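Local coordinates for histone-lysine N-methyltransferase SETMAR (Homo sapiens, PDB 3BO5), which dimethylates a lysine of histone H3 through its SET domain and, fused to a mariner transposase, takes part in repairing DNA double-strand breaks, at residues T41-A50 and E154-E164; E22-P30 and K122-K132. The protein carries 2 engineered substitutions. All coordinates share one frame; numbering follows the deposited sequence. Where two conformers were deposited one is given.

How the contacts relate
Both contacts illustrate how pre-SET chain adds strands to SET-domain sheets: in each, a short strand from the pre-SET region pairs in parallel with a strand of the SET domain. Along the chain the segments alternate, 22-30, 41-50, 122-132 and 154-164, and the two contacts lie about 22 Å apart between centres. They serve different sheets. Contact 2 puts strand 27-29 at the outer edge of a five-stranded sheet, whereas contact 1 adds strand 45-46 to strand 151-160 of a larger, branched one. They meet where Pro42 packs on Glu22, with CA of Pro42 3.5 Å from OE1 of Glu22. The pre-SET chain thus contributes a strand to each of the two sheets.

Contact 1: residues T41-A50 and E154-E164; sequences TPDHVVGPGA and EYAGEVLGFSE
Val45 is bonded through both its backbone N and O to residues 157-159 in a short parallel pairing. Val159 N gives its hydrogen to Val45 O at 2.8 Å, almost straight on to the carbonyl, and Val45 N reaches Gly157 O at 3.0 Å from well above the carbonyl plane. Further on, Gly161 N, at the N-cap position of helix 162-169, bonds Pro48 O at 3.0 Å, in the carbonyl plane and on a lone pair; Pro48 lies within the type II turn from Gly47 to Ala50. At the other end a water ties together Asp43 OD1, His44 N and Glu154 OE2. By donating to both carboxylates it probably eases the proximity of two like charges.

The His44 ring stands against residues 155-159. Its ND1 takes a weak, long bond from Gly157 N, which lies in the ring plane at the edge, while NE2 is held by Pro229 O. Over one face sits Val159 CG2, 4.1 Å from the ring centroid; with CG1 anti to the backbone N (chi1 176°), it is CG2, beside that N, that is turned to the ring. Farther along, Pro48 lays CD against Leu160 CD2 at 3.8 Å, the two side chains running the same way, and its CB meets the carboxylate carbon CD of Glu164 at 3.6 Å. Arg168 forms salt bridges with both Glu158 and Glu164.

Strand 45-46 thus borders strand 151-160 of the SET domain, with strand 193-199 meeting His44 and Leu160, strand 230-235 meeting Tyr155, and helix 162-169 packing on Pro48.

Contact 2: residues E22-P30 and K122-K132; sequences ENLPVGAWP and KGLQFHFQVFK. With GOL (glycerol), chain H.
Asn23 reaches across to the backbone of residues 122-124 through CB and ND2. Its CB lies 3.3 Å from Leu124 O, and CG, turned anti to the carbonyl carbon (chi1 -68°), sets the amide so that the same oxygen lies close to its plane. At the tip, OD1 takes a weak bond from O2 of a glycerol that probably came from the crystallisation liquor. ND2 spends both hydrogens on backbone carbonyls: Lys122 O, 2.7 Å away in the plane of the Asn23 amide, receives one N-H on a lone pair, and Leu124 O takes the other at 2.9 Å, the donor tilted from the carbonyl plane. Two acceptors thereby fix the amide's rotation. Beside it, Leu24 CD1 sits over one face of the His127 ring, 3.8 Å from the centroid.

Toward residue 30 the chains become parallel strands at the edge of a SET-domain sheet, where 27-29 lies outside 128-132. Gly27 O accepts from Val130 N at 2.7 Å, and Trp29 N gives to Val130 O at 2.8 Å. On the face shared by Gln129, Trp29 and Phe131, the Gln129 amide lies nearly parallel to the indole, 13° between planes, with OE1 3.3 Å from Trp29 CB; Arg141 NE bonds that oxygen. Val26 CG1 meets Val130 CG2 at 3.9 Å.

Contact 1: residues T41-A50 and E154-E164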
# COMPACT_ATOMS: atom_id res chain seq x y z
N THR A 41 -12.77 2.26 1.49
CA THR A 41 -12.73 1.92 0.09
C THR A 41 -11.66 0.90 -0.11
O THR A 41 -10.58 1.02 0.49
CB THR A 41 -12.43 3.15 -0.79
OG1 THR A 41 -12.36 2.74 -2.16
CG2 THR A 41 -11.08 3.86 -0.44
N PRO A 42 -11.96 -0.14 -0.91
CA PRO A 42 -10.92 -1.10 -1.20
C PRO A 42 -9.96 -0.62 -2.24
O PRO A 42 -8.88 -1.27 -2.49
CB PRO A 42 -11.72 -2.33 -1.70
CG PRO A 42 -12.92 -1.68 -2.42
CD PRO A 42 -13.24 -0.43 -1.59
N ASP A 43 -10.28 0.52 -2.91
CA ASP A 43 -9.49 0.93 -4.03
C ASP A 43 -9.30 2.44 -4.02
O ASP A 43 -10.07 3.14 -3.41
CB ASP A 43 -10.14 0.60 -5.37
CG ASP A 43 -9.99 -0.87 -5.70
OD1 ASP A 43 -8.88 -1.26 -6.05
OD2 ASP A 43 -11.04 -1.55 -5.63
N HIS A 44 -8.29 2.91 -4.72
CA HIS A 44 -8.12 4.39 -4.85
C HIS A 44 -9.43 5.00 -5.41
O HIS A 44 -10.19 4.39 -6.23
CB HIS A 44 -7.10 4.78 -5.88
CG HIS A 44 -5.67 4.46 -5.54
ND1 HIS A 44 -5.15 4.53 -4.26
CD2 HIS A 44 -4.64 4.14 -6.37
CE1 HIS A 44 -3.85 4.27 -4.33
NE2 HIS A 44 -3.53 4.02 -5.58
N VAL A 45 -9.68 6.25 -4.99
CA VAL A 45 -10.80 7.01 -5.52
C VAL A 45 -10.24 8.36 -5.94
O VAL A 45 -9.15 8.76 -5.53
CB VAL A 45 -11.89 7.23 -4.47
CG1 VAL A 45 -12.44 5.87 -3.95
CG2 VAL A 45 -11.36 8.07 -3.28
N VAL A 46 -11.01 9.04 -6.81
CA VAL A 46 -10.63 10.39 -7.22
C VAL A 46 -10.73 11.32 -6.04
O VAL A 46 -11.73 11.29 -5.27
CB VAL A 46 -11.63 10.97 -8.25
CG1 VAL A 46 -11.44 12.52 -8.39
CG2 VAL A 46 -11.45 10.30 -9.54
N GLY A 47 -9.70 12.19 -5.92
CA GLY A 47 -9.75 13.20 -4.87
C GLY A 47 -9.51 14.54 -5.54
O GLY A 47 -9.17 14.59 -6.75
N PRO A 48 -9.70 15.61 -4.74
CA PRO A 48 -9.42 16.94 -5.29
C PRO A 48 -8.03 17.06 -5.88
O PRO A 48 -6.99 16.70 -5.26
CB PRO A 48 -9.67 17.89 -4.12
CG PRO A 48 -10.53 17.14 -3.21
CD PRO A 48 -10.12 15.68 -3.34
N GLY A 49 -8.00 17.64 -7.05
CA GLY A 49 -6.72 17.92 -7.74
C GLY A 49 -6.12 16.79 -8.53
O GLY A 49 -5.13 16.95 -9.27
N ALA A 50 -6.70 15.59 -8.39
CA ALA A 50 -6.28 14.50 -9.23
C ALA A 50 -6.54 14.89 -10.70
O ALA A 50 -7.61 15.36 -11.02
CB ALA A 50 -7.09 13.28 -8.86
N GLU A 154 -2.98 -3.15 -0.26
CA GLU A 154 -2.62 -1.80 -0.79
C GLU A 154 -2.67 -0.75 0.28
O GLU A 154 -3.22 -0.92 1.34
CB GLU A 154 -3.64 -1.33 -1.87
CG GLU A 154 -3.57 -2.12 -3.09
CD GLU A 154 -4.59 -1.61 -4.13
OE1 GLU A 154 -5.19 -2.47 -4.78
OE2 GLU A 154 -4.80 -0.35 -4.27
N TYR A 155 -2.03 0.38 -0.06
CA TYR A 155 -2.32 1.63 0.65
C TYR A 155 -3.12 2.44 -0.36
O TYR A 155 -2.60 2.98 -1.33
CB TYR A 155 -0.96 2.28 0.95
CG TYR A 155 -1.04 3.38 2.01
CD1 TYR A 155 -1.09 3.09 3.39
CD2 TYR A 155 -1.09 4.72 1.60
CE1 TYR A 155 -1.19 4.06 4.36
CE2 TYR A 155 -1.19 5.75 2.58
CZ TYR A 155 -1.24 5.42 3.94
OH TYR A 155 -1.33 6.37 4.89
N ALA A 156 -4.45 2.48 -0.08
CA ALA A 156 -5.42 3.04 -1.08
C ALA A 156 -6.28 4.14 -0.44
O ALA A 156 -6.63 4.05 0.69
CB ALA A 156 -6.37 1.90 -1.61
N GLY A 157 -6.58 5.19 -1.20
CA GLY A 157 -7.44 6.26 -0.67
C GLY A 157 -7.62 7.28 -1.73
O GLY A 157 -7.68 6.95 -2.90
N GLU A 158 -7.92 8.52 -1.32
CA GLU A 158 -8.12 9.54 -2.35
C GLU A 158 -6.80 9.85 -3.03
O GLU A 158 -5.77 10.04 -2.35
CB GLU A 158 -8.54 10.85 -1.68
CG GLU A 158 -9.92 10.81 -1.07
CD GLU A 158 -10.27 12.13 -0.44
OE1 GLU A 158 -10.06 12.29 0.75
OE2 GLU A 158 -10.68 13.00 -1.23
N VAL A 159 -6.87 9.96 -4.34
CA VAL A 159 -5.69 10.37 -5.13
C VAL A 159 -5.79 11.87 -5.31
O VAL A 159 -6.82 12.37 -5.78
CB VAL A 159 -5.71 9.67 -6.49
CG1 VAL A 159 -4.58 10.13 -7.38
CG2 VAL A 159 -5.55 8.14 -6.21
N LEU A 160 -4.78 12.60 -4.86
CA LEU A 160 -4.90 14.07 -4.70
C LEU A 160 -3.90 14.72 -5.61
O LEU A 160 -2.86 14.20 -5.99
CB LEU A 160 -4.49 14.46 -3.29
CG LEU A 160 -5.31 13.93 -2.15
CD1 LEU A 160 -4.83 14.47 -0.78
CD2 LEU A 160 -6.77 14.23 -2.36
N GLY A 161 -4.20 15.97 -5.95
CA GLY A 161 -3.16 16.78 -6.53
C GLY A 161 -2.26 17.45 -5.49
O GLY A 161 -2.60 17.57 -4.30
N PHE A 162 -1.13 17.97 -6.01
CA PHE A 162 -0.11 18.54 -5.16
C PHE A 162 -0.65 19.69 -4.27
O PHE A 162 -0.37 19.75 -3.08
CB PHE A 162 1.04 19.02 -6.05
CG PHE A 162 2.25 19.48 -5.32
CD1 PHE A 162 3.45 18.82 -5.54
CD2 PHE A 162 2.26 20.63 -4.54
CE1 PHE A 162 4.61 19.27 -4.88
CE2 PHE A 162 3.42 21.06 -3.87
CZ PHE A 162 4.57 20.39 -4.03
N SER A 163 -1.43 20.60 -4.88
CA SER A 163 -1.93 21.75 -4.11
C SER A 163 -2.91 21.35 -3.06
O SER A 163 -2.90 21.92 -1.95
CB SER A 163 -2.46 22.86 -5.00
OG SER A 163 -1.46 23.20 -5.90
N GLU A 164 -3.75 20.34 -3.40
CA GLU A 164 -4.67 19.80 -2.39
C GLU A 164 -3.91 19.17 -1.22
O GLU A 164 -4.30 19.28 -0.09
CB GLU A 164 -5.63 18.82 -3.02
CG GLU A 164 -6.50 18.15 -1.98
CD GLU A 164 -7.59 19.07 -1.44
OE1 GLU A 164 -7.78 20.22 -1.97
OE2 GLU A 164 -8.23 18.66 -0.46
O HOH W 1 -6.86 0.61 -5.80
O HOH W 2 -12.79 12.74 -2.71

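Contact 2: residues E22-P30 and K122-K132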
# COMPACT_ATOMS: atom_id res chain seq x y z
N GLU A 22 -13.73 -6.18 1.19
CA GLU A 22 -12.53 -6.92 0.77
C GLU A 22 -12.89 -8.39 0.70
O GLU A 22 -13.99 -8.76 1.08
CB GLU A 22 -11.41 -6.73 1.81
CG GLU A 22 -11.05 -5.25 1.97
CD GLU A 22 -10.19 -4.71 0.87
OE1 GLU A 22 -9.79 -3.53 1.05
OE2 GLU A 22 -9.89 -5.40 -0.18
N ASN A 23 -11.96 -9.20 0.24
CA ASN A 23 -12.24 -10.62 0.11
C ASN A 23 -12.55 -11.31 1.40
O ASN A 23 -13.27 -12.30 1.41
CB ASN A 23 -11.04 -11.32 -0.46
CG ASN A 23 -10.77 -10.94 -1.89
OD1 ASN A 23 -11.70 -10.53 -2.65
ND2 ASN A 23 -9.51 -11.06 -2.27
N LEU A 24 -11.89 -10.79 2.45
CA LEU A 24 -12.01 -11.32 3.80
C LEU A 24 -12.33 -10.18 4.74
O LEU A 24 -12.05 -9.00 4.44
CB LEU A 24 -10.70 -11.98 4.18
CG LEU A 24 -10.24 -13.14 3.33
CD1 LEU A 24 -8.89 -13.52 3.72
CD2 LEU A 24 -11.22 -14.37 3.45
N PRO A 25 -12.99 -10.49 5.84
CA PRO A 25 -13.25 -9.46 6.86
C PRO A 25 -11.93 -9.09 7.52
O PRO A 25 -10.96 -9.86 7.47
CB PRO A 25 -14.07 -10.21 7.90
CG PRO A 25 -14.55 -11.48 7.17
CD PRO A 25 -13.58 -11.80 6.16
N VAL A 26 -11.97 -7.90 8.07
CA VAL A 26 -10.86 -7.42 8.92
C VAL A 26 -11.45 -7.12 10.32
O VAL A 26 -12.32 -6.28 10.50
CB VAL A 26 -10.25 -6.11 8.35
CG1 VAL A 26 -9.12 -5.61 9.29
CG2 VAL A 26 -9.71 -6.33 6.99
N GLY A 27 -10.98 -7.84 11.34
CA GLY A 27 -11.55 -7.68 12.68
C GLY A 27 -10.90 -6.52 13.42
O GLY A 27 -9.96 -5.91 12.90
N ALA A 28 -11.48 -6.17 14.56
CA ALA A 28 -10.93 -5.13 15.42
C ALA A 28 -10.72 -5.72 16.79
O ALA A 28 -11.46 -6.63 17.22
CB ALA A 28 -11.82 -3.97 15.53
N TRP A 29 -9.71 -5.21 17.47
CA TRP A 29 -9.37 -5.71 18.80
C TRP A 29 -8.86 -4.52 19.59
O TRP A 29 -8.02 -3.79 19.08
CB TRP A 29 -8.27 -6.72 18.69
CG TRP A 29 -7.92 -7.32 20.01
CD1 TRP A 29 -6.96 -6.91 20.92
CD2 TRP A 29 -8.58 -8.41 20.59
NE1 TRP A 29 -6.98 -7.71 22.03
CE2 TRP A 29 -7.97 -8.64 21.86
CE3 TRP A 29 -9.63 -9.23 20.18
CZ2 TRP A 29 -8.38 -9.68 22.70
CZ3 TRP A 29 -10.02 -10.26 21.02
CH2 TRP A 29 -9.39 -10.48 22.26
N PRO A 30 -9.19 -4.43 20.86
CA PRO A 30 -9.93 -5.38 21.68
C PRO A 30 -11.44 -5.32 21.46
O PRO A 30 -11.92 -4.33 20.95
CB PRO A 30 -9.50 -4.98 23.12
CG PRO A 30 -9.19 -3.51 23.03
CD PRO A 30 -8.59 -3.31 21.64
N LYS A 122 -6.07 -9.30 -7.23
CA LYS A 122 -6.86 -10.34 -6.58
C LYS A 122 -7.33 -9.95 -5.18
O LYS A 122 -8.18 -10.62 -4.63
CB LYS A 122 -6.05 -11.64 -6.50
CG LYS A 122 -5.79 -12.31 -7.86
CD LYS A 122 -7.04 -12.25 -8.73
CE LYS A 122 -6.91 -13.28 -9.84
NZ LYS A 122 -7.62 -12.90 -11.12
N GLY A 123 -6.70 -8.94 -4.59
CA GLY A 123 -7.15 -8.46 -3.26
C GLY A 123 -6.57 -9.20 -2.09
O GLY A 123 -5.54 -9.93 -2.23
N LEU A 124 -7.20 -9.01 -0.94
CA LEU A 124 -6.64 -9.54 0.33
C LEU A 124 -6.72 -11.03 0.33
O LEU A 124 -7.74 -11.60 -0.09
CB LEU A 124 -7.42 -9.03 1.57
CG LEU A 124 -7.47 -7.52 1.68
CD1 LEU A 124 -7.92 -7.20 3.08
CD2 LEU A 124 -6.11 -6.83 1.41
N GLN A 125 -5.69 -11.65 0.88
CA GLN A 125 -5.65 -13.14 0.94
C GLN A 125 -5.43 -13.66 2.34
O GLN A 125 -5.31 -14.90 2.54
CB GLN A 125 -4.57 -13.67 0.03
CG GLN A 125 -4.75 -13.19 -1.43
CD GLN A 125 -6.00 -13.76 -2.05
OE1 GLN A 125 -6.31 -14.92 -1.79
NE2 GLN A 125 -6.58 -13.06 -3.02
N PHE A 126 -5.32 -12.74 3.29
CA PHE A 126 -5.13 -13.11 4.72
C PHE A 126 -6.12 -12.37 5.58
O PHE A 126 -6.63 -11.34 5.18
CB PHE A 126 -3.71 -12.77 5.15
CG PHE A 126 -2.65 -13.43 4.30
CD1 PHE A 126 -2.35 -14.80 4.55
CD2 PHE A 126 -2.01 -12.75 3.27
CE1 PHE A 126 -1.39 -15.45 3.74
CE2 PHE A 126 -1.07 -13.32 2.48
CZ PHE A 126 -0.75 -14.71 2.68
N HIS A 127 -6.33 -12.90 6.79
CA HIS A 127 -7.19 -12.27 7.76
C HIS A 127 -6.34 -11.34 8.62
O HIS A 127 -5.45 -11.82 9.36
CB HIS A 127 -7.83 -13.36 8.62
CG HIS A 127 -8.82 -14.18 7.86
ND1 HIS A 127 -8.45 -15.24 7.08
CD2 HIS A 127 -10.17 -14.07 7.77
CE1 HIS A 127 -9.53 -15.77 6.53
NE2 HIS A 127 -10.58 -15.08 6.92
N PHE A 128 -6.68 -10.07 8.54
CA PHE A 128 -6.01 -9.06 9.34
C PHE A 128 -6.88 -8.59 10.44
O PHE A 128 -8.07 -8.92 10.47
CB PHE A 128 -5.69 -7.87 8.45
CG PHE A 128 -4.87 -8.27 7.25
CD1 PHE A 128 -3.63 -8.84 7.39
CD2 PHE A 128 -5.33 -7.98 5.96
CE1 PHE A 128 -2.86 -9.24 6.28
CE2 PHE A 128 -4.56 -8.38 4.84
CZ PHE A 128 -3.32 -9.01 5.00
N GLN A 129 -6.31 -7.80 11.35
CA GLN A 129 -7.07 -7.27 12.49
C GLN A 129 -6.51 -5.91 12.82
O GLN A 129 -5.27 -5.76 12.89
CB GLN A 129 -6.92 -8.24 13.66
CG GLN A 129 -7.73 -7.91 14.85
CD GLN A 129 -7.30 -8.72 16.06
OE1 GLN A 129 -6.27 -8.46 16.65
NE2 GLN A 129 -8.07 -9.77 16.38
N VAL A 130 -7.41 -4.95 12.93
CA VAL A 130 -6.96 -3.60 13.36
C VAL A 130 -6.95 -3.71 14.87
O VAL A 130 -7.93 -4.20 15.50
CB VAL A 130 -7.94 -2.56 12.90
CG1 VAL A 130 -7.61 -1.24 13.49
CG2 VAL A 130 -7.92 -2.51 11.41
N PHE A 131 -5.90 -3.26 15.53
CA PHE A 131 -5.83 -3.52 16.99
C PHE A 131 -5.19 -2.37 17.72
O PHE A 131 -4.46 -1.61 17.14
CB PHE A 131 -5.05 -4.80 17.31
CG PHE A 131 -3.54 -4.66 17.11
CD1 PHE A 131 -2.66 -4.63 18.21
CD2 PHE A 131 -3.03 -4.50 15.84
CE1 PHE A 131 -1.23 -4.49 18.01
CE2 PHE A 131 -1.62 -4.35 15.63
CZ PHE A 131 -0.75 -4.34 16.73
N LYS A 132 -5.50 -2.20 19.00
CA LYS A 132 -4.90 -1.09 19.75
C LYS A 132 -3.49 -1.47 20.20
O LYS A 132 -3.27 -2.45 20.94
CB LYS A 132 -5.80 -0.72 20.92
CG LYS A 132 -5.37 0.61 21.50
CD LYS A 132 -5.84 1.73 20.59
CE LYS A 132 -5.18 3.02 20.88
NZ LYS A 132 -6.14 4.03 20.36
C1 GOL H . -10.51 -14.66 -2.73
O1 GOL H . -11.60 -14.65 -1.85
C2 GOL H . -10.84 -14.06 -4.10
O2 GOL H . -12.07 -13.33 -4.26
C3 GOL H . -9.67 -13.24 -4.59
O3 GOL H . -8.54 -14.06 -4.58
O HOH W 3 -9.84 -7.84 -1.19
O HOH W 4 -8.39 -9.40 6.39
O HOH W 5 -9.71 -10.93 9.68